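PDB 3GIW: methyltransferase from Streptomyces avermitilis, which probably transfers a methyl group from S-adenosyl-L-methionine to a substrate not yet identified. Local coordinates for residues I246-W252 and I267-V273; A168-F172 and M198-T202. Where two conformers were deposited one is given. Residues are numbered along the deposited sequence.

Contact 1 of 2, residues I246-W252 and I267-V273; sequences IVQVHKW and IAMYGAV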
loop_
_atom_site.group_PDB
_atom_site.type_symbol
_atom_site.label_atom_id
_atom_site.label_comp_id
_atom_site.label_asym_id
_atom_site.label_seq_id
_atom_site.Cartn_x
_atom_site.Cartn_y
_atom_site.Cartn_z
ATOM N N ILE A 246 -15.995 -0.204 1.872
ATOM C CA ILE A 246 -15.040 -0.901 1.011
ATOM C C ILE A 246 -15.552 -0.817 -0.431
ATOM O O ILE A 246 -16.586 -1.412 -0.763
ATOM C CB ILE A 246 -14.854 -2.395 1.424
ATOM C CG1 ILE A 246 -14.449 -2.518 2.910
ATOM C CG2 ILE A 246 -13.846 -3.101 0.519
ATOM C CD1 ILE A 246 -14.606 -3.962 3.488
ATOM N N VAL A 247 -14.877 -0.003 -1.232
ATOM C CA VAL A 247 -15.317 0.301 -2.601
ATOM C C VAL A 247 -14.155 0.336 -3.560
ATOM O O VAL A 247 -13.001 0.369 -3.148
ATOM C CB VAL A 247 -16.038 1.652 -2.681
ATOM C CG1 VAL A 247 -17.284 1.695 -1.778
ATOM C CG2 VAL A 247 -15.097 2.824 -2.326
ATOM N N GLN A 248 -14.417 0.241 -4.860
ATOM C CA GLN A 248 -13.325 0.410 -5.804
ATOM C C GLN A 248 -12.591 1.736 -5.558
ATOM O O GLN A 248 -13.212 2.730 -5.271
ATOM C CB GLN A 248 -13.806 0.320 -7.252
ATOM C CG GLN A 248 -14.210 -1.086 -7.691
ATOM C CD GLN A 248 -14.549 -1.054 -9.183
ATOM O OE1 GLN A 248 -15.586 -0.516 -9.589
ATOM N NE2 GLN A 248 -13.626 -1.573 -10.013
ATOM N N VAL A 249 -11.265 1.734 -5.665
ATOM C CA VAL A 249 -10.480 2.885 -5.221
ATOM C C VAL A 249 -10.869 4.189 -5.878
ATOM O O VAL A 249 -10.820 5.246 -5.209
ATOM C CB VAL A 249 -8.947 2.702 -5.337
ATOM C CG1 VAL A 249 -8.463 1.727 -4.307
ATOM C CG2 VAL A 249 -8.469 2.303 -6.738
ATOM N N HIS A 250 -11.291 4.189 -7.144
ATOM C CA HIS A 250 -11.644 5.437 -7.823
ATOM C C HIS A 250 -12.991 5.997 -7.363
ATOM O O HIS A 250 -13.354 7.115 -7.731
ATOM C CB HIS A 250 -11.607 5.252 -9.332
ATOM C CG HIS A 250 -12.665 4.339 -9.846
ATOM N ND1 HIS A 250 -12.832 3.049 -9.375
ATOM C CD2 HIS A 250 -13.591 4.504 -10.822
ATOM C CE1 HIS A 250 -13.827 2.474 -10.027
ATOM N NE2 HIS A 250 -14.299 3.332 -10.918
ATOM N N LYS A 251 -13.716 5.223 -6.582
ATOM C CA LYS A 251 -14.992 5.628 -5.991
ATOM C C LYS A 251 -14.895 6.049 -4.509
ATOM O O LYS A 251 -15.912 6.371 -3.891
ATOM C CB LYS A 251 -16.004 4.466 -6.142
ATOM C CG LYS A 251 -16.284 4.128 -7.582
ATOM C CD LYS A 251 -17.361 3.067 -7.744
ATOM C CE LYS A 251 -17.500 2.719 -9.203
ATOM N NZ LYS A 251 -18.698 1.857 -9.476
ATOM N N TRP A 252 -13.688 6.008 -3.942
ATOM C CA TRP A 252 -13.456 6.387 -2.544
ATOM C C TRP A 252 -13.069 7.870 -2.466
ATOM O O TRP A 252 -11.968 8.243 -2.855
ATOM C CB TRP A 252 -12.376 5.498 -1.901
ATOM C CG TRP A 252 -12.287 5.567 -0.405
ATOM C CD1 TRP A 252 -12.904 4.733 0.468
ATOM C CD2 TRP A 252 -11.597 6.556 0.388
ATOM N NE1 TRP A 252 -12.630 5.113 1.762
ATOM C CE2 TRP A 252 -11.852 6.245 1.739
ATOM C CE3 TRP A 252 -10.775 7.645 0.089
ATOM C CZ2 TRP A 252 -11.325 7.011 2.805
ATOM C CZ3 TRP A 252 -10.264 8.421 1.147
ATOM C CH2 TRP A 252 -10.532 8.082 2.479
ATOM N N ILE A 267 -10.290 -0.942 -13.015
ATOM C CA ILE A 267 -9.818 -0.762 -11.634
ATOM C C ILE A 267 -9.967 -2.122 -10.926
ATOM O O ILE A 267 -11.080 -2.646 -10.841
ATOM C CB ILE A 267 -10.643 0.366 -10.903
ATOM C CG1 ILE A 267 -10.478 1.713 -11.603
ATOM C CG2 ILE A 267 -10.272 0.436 -9.394
ATOM C CD1 ILE A 267 -9.051 2.268 -11.580
ATOM N N ALA A 268 -8.881 -2.653 -10.391
ATOM C CA ALA A 268 -8.890 -3.975 -9.749
ATOM C C ALA A 268 -8.430 -3.885 -8.290
ATOM O O ALA A 268 -7.840 -4.851 -7.772
ATOM C CB ALA A 268 -8.029 -5.012 -10.551
HETATM N N MSE A 269 -8.652 -2.738 -7.632
HETATM C CA MSE A 269 -8.376 -2.563 -6.206
HETATM C C MSE A 269 -9.610 -2.093 -5.501
HETATM O O MSE A 269 -10.219 -1.115 -5.925
HETATM C CB MSE A 269 -7.353 -1.463 -5.887
HETATM C CG MSE A 269 -5.989 -1.686 -6.193
HETATM SE SE MSE A 269 -5.110 -3.133 -5.279
HETATM C CE MSE A 269 -3.422 -2.553 -5.937
ATOM N N TYR A 270 -9.943 -2.747 -4.400
ATOM C CA TYR A 270 -10.795 -2.168 -3.364
ATOM C C TYR A 270 -9.951 -1.293 -2.455
ATOM O O TYR A 270 -8.785 -1.609 -2.189
ATOM C CB TYR A 270 -11.445 -3.253 -2.511
ATOM C CG TYR A 270 -12.513 -4.051 -3.202
ATOM C CD1 TYR A 270 -13.678 -3.461 -3.663
ATOM C CD2 TYR A 270 -12.382 -5.427 -3.353
ATOM C CE1 TYR A 270 -14.669 -4.203 -4.263
ATOM C CE2 TYR A 270 -13.387 -6.185 -3.974
ATOM C CZ TYR A 270 -14.517 -5.560 -4.434
ATOM O OH TYR A 270 -15.559 -6.250 -5.053
ATOM N N GLY A 271 -10.532 -0.224 -1.949
ATOM C CA GLY A 271 -9.924 0.595 -0.903
ATOM C C GLY A 271 -10.864 0.811 0.257
ATOM O O GLY A 271 -12.077 0.810 0.098
ATOM N N ALA A 272 -10.268 0.927 1.453
ATOM C CA ALA A 272 -11.031 1.145 2.663
ATOM C C ALA A 272 -10.164 1.685 3.781
ATOM O O ALA A 272 -8.952 1.418 3.834
ATOM C CB ALA A 272 -11.694 -0.189 3.130
ATOM N N VAL A 273 -10.810 2.449 4.668
ATOM C CA VAL A 273 -10.172 3.021 5.853
ATOM C C VAL A 273 -11.144 2.792 7.007
ATOM O O VAL A 273 -12.365 2.997 6.850
ATOM C CB VAL A 273 -9.951 4.526 5.669
ATOM C CG1 VAL A 273 -9.348 5.179 6.947
ATOM C CG2 VAL A 273 -9.058 4.783 4.453
HETATM O O HOH W 1 -13.540 3.296 3.785
#
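Ile267 lays CG1 over the face of the His250 ring, 3.8 Å from the centroid, a CH-π contact, while its CG2 meets Val249 CG2 at 3.7 Å. Its carbonyl takes a weak bond from Gln248 NE2, which also bonds Asp264. At Met269, a selenomethionine, the carbonyl O accepts a hydrogen bond from Val249 N (3.0 Å), the first residue of the 3-10 segment 249-251. Tyr270 pairs with Gln248 without hydrogen bonds; its hydroxyl bonds Glu204. Gly271 forms the antiparallel hydrogen-bonded pair with Val247: Gly271 N to Val247 O is 2.8 Å, Val247 N to Gly271 O 3.2 Å. A CB on Gly271 would come tight against Val249 CG1, so glycine suits this place. Ala272 CB is small enough to meet Ile246 CG1 at 3.6 Å, and Val273 packs on Trp252, whose NE1 shares a water with Val273 N. Reversed strand 269-275 sits between 195-201 and edge strand 240-248, the 3-2-1-4-5-7-6 order of class I methyltransferases; helix 55-75 touches Val249, Ile267 and Met269.

Contact 2 of 2, residues A168-F172 and M198-T202; sequences AIVHF and MSIGT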
loop_
_atom_site.group_PDB
_atom_site.type_symbol
_atom_site.label_atom_id
_atom_site.label_comp_id
_atom_site.label_asym_id
_atom_site.label_seq_id
_atom_site.Cartn_x
_atom_site.Cartn_y
_atom_site.Cartn_z
ATOM N N ALA A 168 -1.446 -1.878 -1.609
ATOM C CA ALA A 168 -0.886 -2.520 -2.800
ATOM C C ALA A 168 0.136 -3.606 -2.440
ATOM O O ALA A 168 1.174 -3.763 -3.097
ATOM C CB ALA A 168 -0.289 -1.456 -3.775
ATOM N N ILE A 169 -0.144 -4.364 -1.374
ATOM C CA ILE A 169 0.765 -5.433 -0.920
ATOM C C ILE A 169 0.075 -6.759 -0.560
ATOM O O ILE A 169 0.623 -7.841 -0.789
ATOM C CB ILE A 169 1.625 -4.966 0.294
ATOM C CG1 ILE A 169 2.466 -6.138 0.828
ATOM C CG2 ILE A 169 0.762 -4.421 1.399
ATOM C CD1 ILE A 169 3.622 -5.718 1.694
ATOM N N VAL A 170 -1.127 -6.703 -0.001
ATOM C CA VAL A 170 -1.689 -7.866 0.627
ATOM C C VAL A 170 -2.003 -9.020 -0.349
ATOM O O VAL A 170 -2.034 -10.227 0.032
ATOM C CB VAL A 170 -2.908 -7.465 1.520
ATOM C CG1 VAL A 170 -4.206 -7.382 0.714
ATOM C CG2 VAL A 170 -3.016 -8.462 2.678
ATOM N N HIS A 171 -2.241 -8.686 -1.608
ATOM C CA HIS A 171 -2.525 -9.725 -2.614
ATOM C C HIS A 171 -1.286 -10.572 -2.936
ATOM O O HIS A 171 -1.403 -11.607 -3.589
ATOM C CB HIS A 171 -3.118 -9.113 -3.883
ATOM C CG HIS A 171 -2.653 -7.722 -4.138
ATOM N ND1 HIS A 171 -3.346 -6.612 -3.716
ATOM C CD2 HIS A 171 -1.492 -7.266 -4.658
ATOM C CE1 HIS A 171 -2.677 -5.526 -4.062
ATOM N NE2 HIS A 171 -1.543 -5.896 -4.631
ATOM N N PHE A 172 -0.112 -10.155 -2.460
ATOM C CA PHE A 172 1.089 -10.974 -2.555
ATOM C C PHE A 172 1.312 -11.936 -1.367
ATOM O O PHE A 172 2.254 -12.731 -1.363
ATOM C CB PHE A 172 2.343 -10.112 -2.802
ATOM C CG PHE A 172 2.306 -9.366 -4.101
ATOM C CD1 PHE A 172 2.372 -10.074 -5.316
ATOM C CD2 PHE A 172 2.206 -7.984 -4.107
ATOM C CE1 PHE A 172 2.333 -9.387 -6.526
ATOM C CE2 PHE A 172 2.150 -7.284 -5.330
ATOM C CZ PHE A 172 2.226 -7.992 -6.513
HETATM N N MSE A 198 -6.261 0.154 3.707
HETATM C CA MSE A 198 -5.781 -0.858 2.790
HETATM C C MSE A 198 -6.300 -0.664 1.376
HETATM O O MSE A 198 -7.398 -0.211 1.139
HETATM C CB MSE A 198 -6.221 -2.265 3.228
HETATM C CG MSE A 198 -5.831 -2.644 4.674
HETATM SE SE MSE A 198 -6.288 -4.509 5.047
HETATM C CE MSE A 198 -5.021 -5.344 3.855
ATOM N N SER A 199 -5.504 -1.119 0.412
ATOM C CA SER A 199 -6.020 -1.422 -0.938
ATOM C C SER A 199 -5.802 -2.916 -1.179
ATOM O O SER A 199 -4.698 -3.462 -0.896
ATOM C CB SER A 199 -5.430 -0.547 -2.023
ATOM O OG SER A 199 -4.055 -0.744 -2.175
ATOM N N ILE A 200 -6.823 -3.587 -1.708
ATOM C CA ILE A 200 -6.900 -5.032 -1.826
ATOM C C ILE A 200 -7.264 -5.442 -3.267
ATOM O O ILE A 200 -8.310 -5.038 -3.795
ATOM C CB ILE A 200 -7.979 -5.571 -0.843
ATOM C CG1 ILE A 200 -7.604 -5.235 0.618
ATOM C CG2 ILE A 200 -8.185 -7.094 -0.950
ATOM C CD1 ILE A 200 -8.708 -5.448 1.655
ATOM N N GLY A 201 -6.394 -6.242 -3.886
ATOM C CA GLY A 201 -6.584 -6.633 -5.289
ATOM C C GLY A 201 -7.791 -7.569 -5.449
ATOM O O GLY A 201 -8.061 -8.440 -4.578
ATOM N N THR A 202 -8.550 -7.374 -6.524
ATOM C CA THR A 202 -9.743 -8.165 -6.837
ATOM C C THR A 202 -9.823 -8.445 -8.351
ATOM O O THR A 202 -9.392 -7.618 -9.141
ATOM C CB THR A 202 -11.036 -7.466 -6.383
ATOM O OG1 THR A 202 -12.175 -8.258 -6.758
ATOM C CG2 THR A 202 -11.161 -6.061 -6.987
HETATM O O HOH W 2 -2.570 -4.251 0.478
#
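A loop leaving one parallel strand is held against the end of the next by two hydrogen bonds, a water bridge and a small apolar patch. Ser199 adopts the p rotamer, chi1 64°, which brings OG within 2.9 Å of Ala168 N to accept its hydrogen; the same hydroxyl bonds Asn62, a residue that binds S-adenosyl-L-homocysteine, so a small polar side chain suits this position. Ala168, just past strand 163-167, has the left-handed helical backbone conformation (60°/39°), which bends the chain away from the strand direction. The chain then coils into a 3-10 turn at 170-172, closed by Phe172 N to Ile169 O at 2.9 Å. Val170 points its CB toward the strand, and chi1 of 85° places CG1 against Ile200 CG1 (4.0 Å); CB meets Met198 CE at 3.8 Å. The selenomethionine's flexible chain, m, t and p in turn, brings CE to the valine. A water bridges Val170 N and Ser199 O. His171, modelled in two conformers, has an off-rotamer chi1 of 30° in the one given; ND1 accepts from Gly201 N at 3.1 Å, while NE2 hydrogen-bonds an unidentified ligand, probably from the crystallisation liquor. A CB on Gly201 would clash with ND1. Strands 163-167 and 195-201, with helix 179-187, form a beta-alpha-beta crossover whose first loop faces the cofactor site; strand 269-275 flanks 195-201, its Met269 touching Ala168, His171 and Ser199.

In the fold
From the N terminus, strands 81-85, 107-112 and 132-137 build one side of the sheet before the first loop closes. Contact 2 then joins the turn after strand 163-167 to strand 195-201, closing a crossover that includes helix 179-187. After helices 207-219 and 229-234, contact 1 closes a shorter loop, without helix or strand, between strands 240-248 and 269-275. The two loops neither nest nor cross, but follow in series. They meet in space because strand 269-275 returns beside 195-201: Tyr270 O lies 2.8 Å from Ile200 N and Ala268 O 2.9 Å from Thr202 N, both probable hydrogen bonds. Together they tie the reversed strand 269-275 to both its neighbours, parallel strand 195-201 and edge strand 240-248, near Asn62 of the S-adenosyl-L-homocysteine site.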